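Local atomic coordinates of cellobiose 2-epimerase (Spirochaeta thermophila DSM 6192, PDB entry 5ZIG), a protein that probably catalyses the reversible epimerization of cellobiose to beta-D-glucosyl-(1->4)-D-mannose, as a member of the N-acylglucosamine 2-epimerase family. Residues 312-317 with 361-366. Residues are numbered along the deposited sequence; the frame is centred on the assembly and turned at random.
Sequences ARVWWV and FWAVTP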
loop_
_atom_site.group_PDB
_atom_site.type_symbol
_atom_site.label_atom_id
_atom_site.label_comp_id
_atom_site.label_asym_id
_atom_site.label_seq_id
_atom_site.Cartn_x
_atom_site.Cartn_y
_atom_site.Cartn_z
ATOM N N ALA A 312 -17.410 8.244 -3.155
ATOM C CA ALA A 312 -16.822 8.284 -1.828
ATOM C C ALA A 312 -15.364 8.713 -1.922
ATOM O O ALA A 312 -14.610 8.241 -2.781
ATOM C CB ALA A 312 -16.925 6.922 -1.143
ATOM N N ARG A 313 -14.991 9.589 -1.033
ATOM C CA ARG A 313 -13.667 10.067 -0.913
ATOM C C ARG A 313 -13.053 9.260 0.204
ATOM O O ARG A 313 -13.210 9.568 1.329
ATOM C CB ARG A 313 -13.633 11.562 -0.635
ATOM C CG ARG A 313 -13.398 12.421 -1.837
ATOM C CD ARG A 313 -14.261 12.077 -2.991
ATOM N NE ARG A 313 -14.219 13.046 -4.027
ATOM C CZ ARG A 313 -14.986 13.070 -5.081
ATOM N NH1 ARG A 313 -15.888 12.145 -5.304
ATOM N NH2 ARG A 313 -14.852 14.032 -5.938
ATOM N N VAL A 314 -12.329 8.235 -0.208
ATOM C CA VAL A 314 -11.674 7.259 0.640
ATOM C C VAL A 314 -10.236 7.607 1.008
ATOM O O VAL A 314 -9.479 8.011 0.198
ATOM C CB VAL A 314 -11.796 5.866 -0.001
ATOM C CG1 VAL A 314 -11.033 4.819 0.759
ATOM C CG2 VAL A 314 -13.238 5.470 -0.127
ATOM N N TRP A 315 -9.921 7.473 2.259
ATOM C CA TRP A 315 -8.635 7.789 2.819
ATOM C C TRP A 315 -7.363 7.385 2.026
ATOM O O TRP A 315 -6.596 8.252 1.749
ATOM C CB TRP A 315 -8.553 7.477 4.328
ATOM C CG TRP A 315 -7.762 6.317 4.701
ATOM C CD1 TRP A 315 -6.512 6.307 5.133
ATOM C CD2 TRP A 315 -8.110 4.977 4.473
ATOM N NE1 TRP A 315 -6.063 5.062 5.277
ATOM C CE2 TRP A 315 -7.041 4.210 4.873
ATOM C CE3 TRP A 315 -9.254 4.342 4.024
ATOM C CZ2 TRP A 315 -7.082 2.835 4.838
ATOM C CZ3 TRP A 315 -9.287 3.025 3.982
ATOM C CH2 TRP A 315 -8.207 2.266 4.385
ATOM N N TRP A 316 -7.254 6.143 1.571
ATOM C CA TRP A 316 -6.071 5.648 0.944
ATOM C C TRP A 316 -5.902 6.175 -0.438
ATOM O O TRP A 316 -4.837 6.381 -0.855
ATOM C CB TRP A 316 -5.991 4.116 1.024
ATOM C CG TRP A 316 -6.840 3.401 0.109
ATOM C CD1 TRP A 316 -8.078 3.012 0.324
ATOM C CD2 TRP A 316 -6.509 2.974 -1.194
ATOM N NE1 TRP A 316 -8.560 2.383 -0.731
ATOM C CE2 TRP A 316 -7.604 2.325 -1.691
ATOM C CE3 TRP A 316 -5.378 3.068 -1.987
ATOM C CZ2 TRP A 316 -7.619 1.796 -2.933
ATOM C CZ3 TRP A 316 -5.403 2.532 -3.219
ATOM C CH2 TRP A 316 -6.505 1.922 -3.683
ATOM N N VAL A 317 -6.993 6.397 -1.105
ATOM C CA VAL A 317 -7.027 6.892 -2.424
ATOM C C VAL A 317 -6.431 8.327 -2.468
ATOM O O VAL A 317 -5.700 8.659 -3.347
ATOM C CB VAL A 317 -8.469 6.837 -2.929
ATOM C CG1 VAL A 317 -8.658 7.529 -4.234
ATOM C CG2 VAL A 317 -8.952 5.416 -3.045
ATOM N N PHE A 361 -10.643 9.430 9.004
ATOM C CA PHE A 361 -11.839 8.722 8.578
ATOM C C PHE A 361 -11.504 7.771 7.435
ATOM O O PHE A 361 -10.597 8.024 6.641
ATOM C CB PHE A 361 -12.913 9.719 8.168
ATOM C CG PHE A 361 -13.455 10.532 9.334
ATOM C CD1 PHE A 361 -13.372 11.927 9.350
ATOM C CD2 PHE A 361 -14.030 9.893 10.423
ATOM C CE1 PHE A 361 -13.869 12.661 10.434
ATOM C CE2 PHE A 361 -14.529 10.621 11.506
ATOM C CZ PHE A 361 -14.452 12.005 11.507
ATOM N N TRP A 362 -12.215 6.633 7.386
ATOM C CA TRP A 362 -12.128 5.764 6.212
ATOM C C TRP A 362 -12.526 6.508 4.938
ATOM O O TRP A 362 -11.922 6.310 3.881
ATOM C CB TRP A 362 -13.028 4.538 6.400
ATOM C CG TRP A 362 -13.077 3.660 5.185
ATOM C CD1 TRP A 362 -13.740 3.904 4.011
ATOM C CD2 TRP A 362 -12.454 2.380 5.035
ATOM N NE1 TRP A 362 -13.549 2.866 3.136
ATOM C CE2 TRP A 362 -12.770 1.911 3.740
ATOM C CE3 TRP A 362 -11.669 1.581 5.875
ATOM C CZ2 TRP A 362 -12.308 0.693 3.253
ATOM C CZ3 TRP A 362 -11.204 0.364 5.385
ATOM C CH2 TRP A 362 -11.527 -0.065 4.083
ATOM N N ALA A 363 -13.565 7.342 5.019
ATOM C CA ALA A 363 -14.102 8.018 3.847
ATOM C C ALA A 363 -15.032 9.157 4.263
ATOM O O ALA A 363 -15.628 9.149 5.348
ATOM C CB ALA A 363 -14.839 7.040 2.929
ATOM N N VAL A 364 -15.123 10.148 3.374
ATOM C CA VAL A 364 -16.022 11.280 3.523
ATOM C C VAL A 364 -16.718 11.540 2.191
ATOM O O VAL A 364 -16.320 11.023 1.145
ATOM C CB VAL A 364 -15.266 12.523 4.033
ATOM C CG1 VAL A 364 -14.691 12.294 5.419
ATOM C CG2 VAL A 364 -14.094 12.789 3.081
ATOM N N THR A 365 -17.770 12.348 2.235
ATOM C CA THR A 365 -18.462 12.723 1.007
ATOM C C THR A 365 -17.569 13.672 0.216
ATOM O O THR A 365 -16.605 14.211 0.765
ATOM C CB THR A 365 -19.798 13.410 1.323
ATOM O OG1 THR A 365 -19.551 14.601 2.081
ATOM C CG2 THR A 365 -20.677 12.486 2.139
ATOM N N PRO A 366 -17.853 13.889 -1.077
ATOM C CA PRO A 366 -17.056 14.876 -1.832
ATOM C C PRO A 366 -16.998 16.217 -1.133
ATOM O O PRO A 366 -16.007 16.951 -1.260
ATOM C CB PRO A 366 -17.790 14.975 -3.178
ATOM C CG PRO A 366 -18.577 13.707 -3.279
ATOM C CD PRO A 366 -18.961 13.345 -1.887
#
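Residues 313-314 and 363-364 form a short antiparallel strand pair at the margin of a small sheet in the (alpha/alpha)6 barrel of this family. R313 and V364 are its hydrogen-bonded pair, with R313 N to V364 O and V364 N to R313 O both 2.9 Å. V314 and A363 follow as a non-hydrogen-bonded pair, their side chains meeting on one face of the sheet at 3.8 Å between V314 CG2 and A363 CB. One residue on, where V314 occupies the N-cap position of helix 315-332, W315 N bonds almost straight to W362 O over 2.8 Å, the donor lying above the carbonyl plane. The two indoles then meet edge to face: CZ3 of W315 points onto the W362 ring, 3.4 Å from its CE3 and offset toward the rim, with the planes at 51°. CG of W362 is anti to the backbone N (chi1 175°), and the ring, on which Y374 stacks, lies side by side with V314. An alanine in place of W362 would probably leave the W315 edge without its aromatic face and open a gap beside V314 CG1. At the far end, P366 CB sits over the centre of one face of the R313 guanidinium, whose NH1 and NE hydrogen-bond to R311 O and S298 OG, respectively. Strand 363-364 is thus the edge strand beside strand 309-314, and V364 and R313 rest on F347 of helix 336-352.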